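Local structure of germination protein (Bacillus megaterium, 6O59) at residues A[159-164]-A[240-244]; A[182-188]-A[251-257]; A[246-252]-A[264-269]. The protein is the A subunit of the spore germinant receptor GerK3, represented here by its N-terminal domain, and probably takes part in sensing germinants during spore germination. All blocks are in the same frame, centred on the assembly; numbering follows the deposited sequence.

Interaction 1. Residues A[159-164]-A[240-244]; sequences MVRRII and PDVVA
Ile-163 meets helix 240-248 with both of its branches, and tracing it outward from CB locates the contact. At CB the chain forks: CG2, anti to the backbone N, reaches the methyl CB of Ala-244 at 3.6 Å, while CG1, beside the backbone N (chi1 -50°), places CD1 beside the first turn of that helix. There CD1 lies 3.8 Å from CB of Pro-240 and equally close to the backbone N of Asp-241, the isoleucine crossing the proline at about a right angle. The axes of the helical segments 159-163 and 240-244 approach to 9.2 Å with a crossing angle of -60°, so this is helix-helix packing; both helices lie against one face of the antiparallel sheet that holds strands 169-176 and 252-256. Ala-244 CB is shared, since CD1 of Ile-164 also comes within 3.6 Å of it. One turn back, Met-159 bends at chi3 (90°) and its CE closes on Pro-240 CG at 3.9 Å. Closer to the sheet, Val-160 CG2 touches Val-243 CG1 at 3.8 Å, where Phe-149, Phe-255 and Ala-253 line the adjoining surface.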
loop_
_atom_site.group_PDB
_atom_site.type_symbol
_atom_site.label_atom_id
_atom_site.label_comp_id
_atom_site.label_asym_id
_atom_site.label_seq_id
_atom_site.Cartn_x
_atom_site.Cartn_y
_atom_site.Cartn_z
ATOM N N MET A 159 7.177 4.908 4.209
ATOM C CA MET A 159 7.743 4.995 5.553
ATOM C C MET A 159 6.787 4.415 6.588
ATOM O O MET A 159 7.240 3.649 7.431
ATOM C CB MET A 159 8.130 6.444 5.904
ATOM C CG MET A 159 9.316 6.938 5.073
ATOM S SD MET A 159 9.839 8.634 5.390
ATOM C CE MET A 159 10.999 8.336 6.637
ATOM N N VAL A 160 5.479 4.715 6.490
ATOM C CA VAL A 160 4.446 4.208 7.402
ATOM C C VAL A 160 4.299 2.679 7.205
ATOM O O VAL A 160 4.342 1.925 8.185
ATOM C CB VAL A 160 3.085 4.944 7.228
ATOM C CG1 VAL A 160 2.017 4.325 8.126
ATOM C CG2 VAL A 160 3.211 6.448 7.488
ATOM N N ARG A 161 4.164 2.240 5.933
ATOM C CA ARG A 161 4.054 0.837 5.497
ATOM C C ARG A 161 5.172 -0.076 6.022
ATOM O O ARG A 161 5.013 -1.297 6.041
ATOM C CB ARG A 161 4.069 0.762 3.953
ATOM C CG ARG A 161 2.748 1.148 3.304
ATOM C CD ARG A 161 1.645 0.178 3.662
ATOM N NE ARG A 161 0.591 0.189 2.665
ATOM C CZ ARG A 161 -0.636 -0.256 2.880
ATOM N NH1 ARG A 161 -0.973 -0.741 4.067
ATOM N NH2 ARG A 161 -1.548 -0.189 1.921
ATOM N N ARG A 162 6.320 0.512 6.360
ATOM C CA ARG A 162 7.490 -0.194 6.855
ATOM C C ARG A 162 7.340 -0.500 8.334
ATOM O O ARG A 162 7.889 -1.499 8.803
ATOM C CB ARG A 162 8.749 0.619 6.599
ATOM C CG ARG A 162 9.283 0.426 5.207
ATOM C CD ARG A 162 10.690 0.975 5.047
ATOM N NE ARG A 162 11.197 0.885 3.671
ATOM C CZ ARG A 162 11.221 1.897 2.805
ATOM N NH1 ARG A 162 10.719 3.083 3.144
ATOM N NH2 ARG A 162 11.738 1.731 1.591
ATOM N N ILE A 163 6.571 0.357 9.055
ATOM C CA ILE A 163 6.272 0.274 10.496
ATOM C C ILE A 163 4.953 -0.505 10.742
ATOM O O ILE A 163 4.940 -1.427 11.558
ATOM C CB ILE A 163 6.219 1.694 11.137
ATOM C CG1 ILE A 163 7.466 2.515 10.773
ATOM C CG2 ILE A 163 6.028 1.600 12.656
ATOM C CD1 ILE A 163 7.610 3.799 11.477
ATOM N N ILE A 164 3.849 -0.106 10.078
ATOM C CA ILE A 164 2.547 -0.777 10.233
ATOM C C ILE A 164 2.432 -1.794 9.115
ATOM O O ILE A 164 2.202 -1.411 7.966
ATOM C CB ILE A 164 1.361 0.248 10.249
ATOM C CG1 ILE A 164 1.539 1.325 11.333
ATOM C CG2 ILE A 164 -0.004 -0.433 10.378
ATOM C CD1 ILE A 164 1.382 0.870 12.763
ATOM N N PRO A 240 7.452 9.181 11.428
ATOM C CA PRO A 240 6.537 8.074 11.031
ATOM C C PRO A 240 6.058 7.190 12.202
ATOM O O PRO A 240 4.936 6.683 12.137
ATOM C CB PRO A 240 7.360 7.260 10.012
ATOM C CG PRO A 240 8.393 8.245 9.488
ATOM C CD PRO A 240 8.733 9.101 10.687
ATOM N N ASP A 241 6.874 7.017 13.272
ATOM C CA ASP A 241 6.481 6.217 14.450
ATOM C C ASP A 241 5.302 6.861 15.195
ATOM O O ASP A 241 4.421 6.138 15.654
ATOM C CB ASP A 241 7.651 5.977 15.404
ATOM C CG ASP A 241 8.414 7.220 15.791
ATOM O OD1 ASP A 241 9.061 7.829 14.895
ATOM O OD2 ASP A 241 8.396 7.575 16.985
ATOM N N VAL A 242 5.252 8.211 15.255
ATOM C CA VAL A 242 4.159 8.965 15.887
ATOM C C VAL A 242 2.868 8.757 15.068
ATOM O O VAL A 242 1.798 8.550 15.665
ATOM C CB VAL A 242 4.520 10.456 16.098
ATOM C CG1 VAL A 242 3.345 11.257 16.663
ATOM C CG2 VAL A 242 5.736 10.580 17.020
ATOM N N VAL A 243 2.980 8.736 13.718
ATOM C CA VAL A 243 1.849 8.475 12.811
ATOM C C VAL A 243 1.363 7.048 13.059
ATOM O O VAL A 243 0.177 6.834 13.299
ATOM C CB VAL A 243 2.221 8.732 11.324
ATOM C CG1 VAL A 243 1.243 8.051 10.370
ATOM C CG2 VAL A 243 2.298 10.229 11.036
ATOM N N ALA A 244 2.302 6.092 13.094
ATOM C CA ALA A 244 2.031 4.671 13.348
ATOM C C ALA A 244 1.267 4.490 14.680
ATOM O O ALA A 244 0.241 3.801 14.704
ATOM C CB ALA A 244 3.332 3.889 13.350
#

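Interaction 2. Residues A[182-188]-A[251-257]; sequences TDVTLMY and RIAIFVD
Met-187 and Phe-255 approach each other obliquely, diagonal to the backbone pairing of the two strands. The methionine chain is extended beyond CG and brings SD to the edge of the phenyl ring, in its plane: SD lies 5.2 Å from the centroid and 85° off the ring normal, a Met-aromatic contact made at the rim. Its CE reaches Phe-255 CE2 at 3.6 Å. Nearer the backbone, CB of Met-187 packs on CB of Ala-253, its partner in a hydrogen-bonded pair. These residues and Thr-185 occupy the face covered by helices 153-163 and 240-248, and Phe-149 meets the Phe-255 ring edge-to-face.

The strands are antiparallel neighbours near the middle of a five-stranded sheet, their segment axes at 163°. Thr-185 and Phe-255 exchange two backbone bonds, and Met-187 and Ala-253 another two; Asp-257 N to Asp-183 O, 3.0 Å, extends the pairing.

On the face bearing Val-184, Leu-186, Ile-254 and Val-256, the valines are side by side and point the same way, Val-184 CG2 to Val-256 CG2 being 3.8 Å. Val-184 CG1 instead meets Ile-254 CG2, also at 3.8 Å, at a slant. Leu-186 likewise angles across Ile-252, its CG 3.9 Å from the CG2 branch, which lies anti to the backbone N. Helix 195-206 packs here on Leu-186 and Ile-252. At the far end Thr-182 CG2 meets Val-256 CG1 at 3.7 Å.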
loop_
_atom_site.group_PDB
_atom_site.type_symbol
_atom_site.label_atom_id
_atom_site.label_comp_id
_atom_site.label_asym_id
_atom_site.label_seq_id
_atom_site.Cartn_x
_atom_site.Cartn_y
_atom_site.Cartn_z
ATOM N N THR A 182 -4.918 19.804 -5.081
ATOM C CA THR A 182 -3.724 19.256 -4.440
ATOM C C THR A 182 -3.973 17.781 -4.163
ATOM O O THR A 182 -5.044 17.413 -3.661
ATOM C CB THR A 182 -3.373 20.036 -3.135
ATOM O OG1 THR A 182 -3.194 21.429 -3.430
ATOM C CG2 THR A 182 -2.136 19.512 -2.454
ATOM N N ASP A 183 -2.980 16.944 -4.479
ATOM C CA ASP A 183 -3.046 15.509 -4.235
ATOM C C ASP A 183 -2.819 15.236 -2.763
ATOM O O ASP A 183 -1.944 15.836 -2.131
ATOM C CB ASP A 183 -2.059 14.741 -5.117
ATOM C CG ASP A 183 -2.487 14.736 -6.562
ATOM O OD1 ASP A 183 -3.409 13.978 -6.899
ATOM O OD2 ASP A 183 -1.918 15.517 -7.351
ATOM N N VAL A 184 -3.657 14.359 -2.218
ATOM C CA VAL A 184 -3.684 13.996 -0.814
ATOM C C VAL A 184 -3.930 12.495 -0.678
ATOM O O VAL A 184 -4.731 11.945 -1.437
ATOM C CB VAL A 184 -4.807 14.841 -0.127
ATOM C CG1 VAL A 184 -5.454 14.122 1.051
ATOM C CG2 VAL A 184 -4.276 16.199 0.301
ATOM N N THR A 185 -3.258 11.837 0.291
ATOM C CA THR A 185 -3.518 10.439 0.619
ATOM C C THR A 185 -3.909 10.367 2.114
ATOM O O THR A 185 -3.195 10.859 2.988
ATOM C CB THR A 185 -2.378 9.494 0.210
ATOM O OG1 THR A 185 -2.331 9.446 -1.216
ATOM C CG2 THR A 185 -2.590 8.068 0.730
ATOM N N LEU A 186 -5.073 9.779 2.364
ATOM C CA LEU A 186 -5.696 9.539 3.664
ATOM C C LEU A 186 -5.389 8.093 4.132
ATOM O O LEU A 186 -5.437 7.174 3.324
ATOM C CB LEU A 186 -7.205 9.745 3.464
ATOM C CG LEU A 186 -8.114 9.795 4.690
ATOM C CD1 LEU A 186 -9.245 10.744 4.456
ATOM C CD2 LEU A 186 -8.699 8.424 5.005
ATOM N N MET A 187 -5.100 7.900 5.422
ATOM C CA MET A 187 -4.792 6.607 6.047
ATOM C C MET A 187 -5.614 6.352 7.305
ATOM O O MET A 187 -5.781 7.262 8.120
ATOM C CB MET A 187 -3.318 6.577 6.471
ATOM C CG MET A 187 -2.408 5.925 5.534
ATOM S SD MET A 187 -0.796 6.067 6.330
ATOM C CE MET A 187 0.254 5.981 4.918
ATOM N N TYR A 188 -6.021 5.091 7.518
ATOM C CA TYR A 188 -6.724 4.626 8.714
ATOM C C TYR A 188 -6.633 3.106 8.774
ATOM O O TYR A 188 -6.510 2.469 7.724
ATOM C CB TYR A 188 -8.194 5.112 8.750
ATOM C CG TYR A 188 -9.072 4.535 7.659
ATOM C CD1 TYR A 188 -9.110 5.103 6.387
ATOM C CD2 TYR A 188 -9.887 3.427 7.907
ATOM C CE1 TYR A 188 -9.914 4.568 5.378
ATOM C CE2 TYR A 188 -10.693 2.883 6.906
ATOM C CZ TYR A 188 -10.708 3.457 5.645
ATOM O OH TYR A 188 -11.511 2.908 4.670
ATOM N N ARG A 251 -6.993 6.720 14.889
ATOM C CA ARG A 251 -6.927 8.027 14.251
ATOM C C ARG A 251 -6.641 7.870 12.761
ATOM O O ARG A 251 -6.345 6.761 12.293
ATOM C CB ARG A 251 -5.878 8.929 14.917
ATOM C CG ARG A 251 -6.049 9.022 16.421
ATOM C CD ARG A 251 -5.747 10.400 16.951
ATOM N NE ARG A 251 -5.327 10.285 18.340
ATOM C CZ ARG A 251 -4.934 11.295 19.098
ATOM N NH1 ARG A 251 -4.527 11.077 20.340
ATOM N NH2 ARG A 251 -4.903 12.528 18.612
ATOM N N ILE A 252 -6.758 8.994 12.027
ATOM C CA ILE A 252 -6.606 9.114 10.584
ATOM C C ILE A 252 -5.350 9.950 10.268
ATOM O O ILE A 252 -5.167 11.028 10.843
ATOM C CB ILE A 252 -7.911 9.736 9.970
ATOM C CG1 ILE A 252 -9.090 8.754 10.041
ATOM C CG2 ILE A 252 -7.715 10.220 8.510
ATOM C CD1 ILE A 252 -9.915 8.794 11.288
ATOM N N ALA A 253 -4.501 9.449 9.353
ATOM C CA ALA A 253 -3.293 10.157 8.915
ATOM C C ALA A 253 -3.497 10.739 7.495
ATOM O O ALA A 253 -4.002 10.056 6.616
ATOM C CB ALA A 253 -2.077 9.233 8.956
ATOM N N ILE A 254 -3.153 12.013 7.297
ATOM C CA ILE A 254 -3.295 12.684 6.002
ATOM C C ILE A 254 -1.936 13.149 5.537
ATOM O O ILE A 254 -1.217 13.811 6.288
ATOM C CB ILE A 254 -4.310 13.863 6.051
ATOM C CG1 ILE A 254 -5.702 13.401 6.537
ATOM C CG2 ILE A 254 -4.396 14.596 4.711
ATOM C CD1 ILE A 254 -6.348 14.371 7.499
ATOM N N PHE A 255 -1.598 12.805 4.294
ATOM C CA PHE A 255 -0.370 13.235 3.632
ATOM C C PHE A 255 -0.720 14.124 2.459
ATOM O O PHE A 255 -1.398 13.681 1.523
ATOM C CB PHE A 255 0.492 12.042 3.181
ATOM C CG PHE A 255 1.058 11.282 4.345
ATOM C CD1 PHE A 255 2.173 11.753 5.021
ATOM C CD2 PHE A 255 0.441 10.118 4.805
ATOM C CE1 PHE A 255 2.676 11.066 6.108
ATOM C CE2 PHE A 255 0.966 9.414 5.883
ATOM C CZ PHE A 255 2.082 9.890 6.523
ATOM N N VAL A 256 -0.294 15.395 2.537
ATOM C CA VAL A 256 -0.514 16.405 1.503
ATOM C C VAL A 256 0.769 16.546 0.664
ATOM O O VAL A 256 1.869 16.589 1.218
ATOM C CB VAL A 256 -0.949 17.747 2.134
ATOM C CG1 VAL A 256 -1.345 18.762 1.066
ATOM C CG2 VAL A 256 -2.093 17.536 3.125
ATOM N N ASP A 257 0.613 16.607 -0.670
ATOM C CA ASP A 257 1.707 16.765 -1.619
ATOM C C ASP A 257 2.479 18.055 -1.345
ATOM O O ASP A 257 1.889 19.142 -1.264
ATOM C CB ASP A 257 1.162 16.746 -3.057
ATOM C CG ASP A 257 2.202 16.665 -4.160
ATOM O OD1 ASP A 257 3.300 16.138 -3.904
ATOM O OD2 ASP A 257 1.899 17.094 -5.288
#

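Interaction 3. Residues A[246-252]-A[264-269]; sequences NLLEGRI and IAPALF
The side chain of Arg-251 makes a polar link to residues 264-269 through NH2, which donates to two carbonyls: Ala-267 O at 2.8 Å and Pro-266 O at 3.0 Å. The geometries differ. NH2 lies in the carbonyl plane of Pro-266 but 62° out of that of Ala-267, so the bond to Ala-267 O does not fall on a lone pair. NH1 forms a salt bridge with Glu-249 OE1 at 3.2 Å, and the guanidinium is thus gripped from two directions.

Among packing contacts, Phe-269 CB sits over one face of the guanidinium, opposite Asn-246 ND2. The ring, with its CG anti to the backbone N (chi1 -166°), slides past the arginine, the two planes 44° apart, and takes Glu-249 O at its edge. Asn-246 CG rests 3.7 Å from Ile-264 CG2, which also meets Arg-251 CD at 3.8 Å.

Backbone bonds pair Ile-252 with Ala-265 in both directions: Ile-252 N to Ala-265 O is 3.0 Å and Ala-265 N to Ile-252 O is 2.9 Å, just before the cis peptide preceding Pro-266. Upstream, Gly-250 has a positive phi, and Arg-251 N and Gly-250 N bond back to Asn-246 O and Leu-247 O. This is a Schellman motif, ending helix 240-248 where the chain turns into an antiparallel sheet strand.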
loop_
_atom_site.group_PDB
_atom_site.type_symbol
_atom_site.label_atom_id
_atom_site.label_comp_id
_atom_site.label_asym_id
_atom_site.label_seq_id
_atom_site.Cartn_x
_atom_site.Cartn_y
_atom_site.Cartn_z
ATOM N N ASN A 246 -0.608 6.753 16.366
ATOM C CA ASN A 246 -1.971 7.294 16.268
ATOM C C ASN A 246 -2.875 6.426 15.395
ATOM O O ASN A 246 -4.064 6.289 15.700
ATOM C CB ASN A 246 -1.974 8.720 15.773
ATOM C CG ASN A 246 -1.470 9.683 16.809
ATOM O OD1 ASN A 246 -0.453 10.347 16.624
ATOM N ND2 ASN A 246 -2.153 9.768 17.938
ATOM N N LEU A 247 -2.311 5.804 14.344
ATOM C CA LEU A 247 -3.081 4.895 13.492
ATOM C C LEU A 247 -3.560 3.682 14.301
ATOM O O LEU A 247 -4.710 3.285 14.138
ATOM C CB LEU A 247 -2.294 4.441 12.252
ATOM C CG LEU A 247 -2.149 5.454 11.131
ATOM C CD1 LEU A 247 -1.080 5.005 10.173
ATOM C CD2 LEU A 247 -3.473 5.720 10.414
ATOM N N LEU A 248 -2.719 3.157 15.218
ATOM C CA LEU A 248 -3.088 2.016 16.066
ATOM C C LEU A 248 -4.100 2.417 17.150
ATOM O O LEU A 248 -4.703 1.538 17.765
ATOM C CB LEU A 248 -1.860 1.343 16.704
ATOM C CG LEU A 248 -0.855 0.723 15.735
ATOM C CD1 LEU A 248 0.517 0.706 16.330
ATOM C CD2 LEU A 248 -1.284 -0.665 15.274
ATOM N N GLU A 249 -4.301 3.731 17.368
ATOM C CA GLU A 249 -5.282 4.258 18.334
ATOM C C GLU A 249 -6.669 4.447 17.698
ATOM O O GLU A 249 -7.620 4.697 18.426
ATOM C CB GLU A 249 -4.827 5.622 18.892
ATOM C CG GLU A 249 -3.713 5.588 19.911
ATOM C CD GLU A 249 -3.096 6.942 20.200
ATOM O OE1 GLU A 249 -3.837 7.955 20.220
ATOM O OE2 GLU A 249 -1.861 6.988 20.409
ATOM N N GLY A 250 -6.767 4.397 16.365
ATOM C CA GLY A 250 -8.027 4.631 15.662
ATOM C C GLY A 250 -8.126 5.986 14.972
ATOM O O GLY A 250 -9.208 6.371 14.508
ATOM N N ARG A 251 -6.993 6.720 14.889
ATOM C CA ARG A 251 -6.927 8.027 14.251
ATOM C C ARG A 251 -6.641 7.870 12.761
ATOM O O ARG A 251 -6.345 6.761 12.293
ATOM C CB ARG A 251 -5.878 8.929 14.917
ATOM C CG ARG A 251 -6.049 9.022 16.421
ATOM C CD ARG A 251 -5.747 10.400 16.951
ATOM N NE ARG A 251 -5.327 10.285 18.340
ATOM C CZ ARG A 251 -4.934 11.295 19.098
ATOM N NH1 ARG A 251 -4.527 11.077 20.340
ATOM N NH2 ARG A 251 -4.903 12.528 18.612
ATOM N N ILE A 252 -6.758 8.994 12.027
ATOM C CA ILE A 252 -6.606 9.114 10.584
ATOM C C ILE A 252 -5.350 9.950 10.268
ATOM O O ILE A 252 -5.167 11.028 10.843
ATOM C CB ILE A 252 -7.911 9.736 9.970
ATOM C CG1 ILE A 252 -9.090 8.754 10.041
ATOM C CG2 ILE A 252 -7.715 10.220 8.510
ATOM C CD1 ILE A 252 -9.915 8.794 11.288
ATOM N N ILE A 264 -2.272 14.257 11.665
ATOM C CA ILE A 264 -3.083 13.351 12.493
ATOM C C ILE A 264 -4.393 14.034 12.794
ATOM O O ILE A 264 -4.405 15.203 13.197
ATOM C CB ILE A 264 -2.315 12.963 13.783
ATOM C CG1 ILE A 264 -0.988 12.199 13.473
ATOM C CG2 ILE A 264 -3.202 12.214 14.806
ATOM C CD1 ILE A 264 -1.104 10.896 12.723
ATOM N N ALA A 265 -5.499 13.318 12.569
ATOM C CA ALA A 265 -6.836 13.846 12.832
ATOM C C ALA A 265 -7.748 12.797 13.506
ATOM O O ALA A 265 -7.759 11.632 13.107
ATOM C CB ALA A 265 -7.471 14.360 11.543
ATOM N N PRO A 266 -8.538 13.191 14.529
ATOM C CA PRO A 266 -8.596 14.507 15.187
ATOM C C PRO A 266 -7.407 14.628 16.152
ATOM O O PRO A 266 -6.941 13.610 16.672
ATOM C CB PRO A 266 -9.971 14.484 15.899
ATOM C CG PRO A 266 -10.613 13.147 15.550
ATOM C CD PRO A 266 -9.466 12.256 15.187
ATOM N N ALA A 267 -6.888 15.852 16.358
ATOM C CA ALA A 267 -5.733 16.068 17.241
ATOM C C ALA A 267 -6.075 15.735 18.712
ATOM O O ALA A 267 -5.239 15.177 19.415
ATOM C CB ALA A 267 -5.228 17.495 17.117
ATOM N N LEU A 268 -7.308 16.030 19.149
ATOM C CA LEU A 268 -7.786 15.684 20.482
ATOM C C LEU A 268 -8.795 14.546 20.310
ATOM O O LEU A 268 -9.858 14.740 19.711
ATOM C CB LEU A 268 -8.371 16.900 21.222
ATOM C CG LEU A 268 -8.688 16.729 22.698
ATOM C CD1 LEU A 268 -7.418 16.548 23.534
ATOM C CD2 LEU A 268 -9.487 17.894 23.201
ATOM N N PHE A 269 -8.391 13.341 20.742
ATOM C CA PHE A 269 -9.123 12.095 20.585
ATOM C C PHE A 269 -8.952 11.256 21.847
ATOM O O PHE A 269 -7.956 10.539 22.001
ATOM C CB PHE A 269 -8.583 11.375 19.340
ATOM C CG PHE A 269 -9.385 10.223 18.795
ATOM C CD1 PHE A 269 -10.577 10.443 18.119
ATOM C CD2 PHE A 269 -8.904 8.924 18.871
ATOM C CE1 PHE A 269 -11.311 9.379 17.595
ATOM C CE2 PHE A 269 -9.630 7.862 18.335
ATOM C CZ PHE A 269 -10.827 8.096 17.694
#

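In the fold
The three contacts lie 12 to 13 Å apart, centre to centre, within one helix-and-sheet unit of the chain. Helix 240-248 serves interactions 1 and 3, which follow in series along the sequence, whereas interaction 2 alternates with both: 182-188 precedes 240-244 and 246-252, and 251-257 precedes 264-269. Interactions 2 and 3 share Arg-251 and Ile-252 and join successive strands of the sheet: 182-189 to 252-256, then 252-256 to 262-265. Packing contacts connect all three: Val-160 CG2 reaches Phe-255 CZ at 3.7 Å, and Leu-247 CD2 reaches the backbone Met-187 O at 3.6 Å. Helix pairing, sheet pairing and helix termination therefore form one continuous packed unit of this receptor domain.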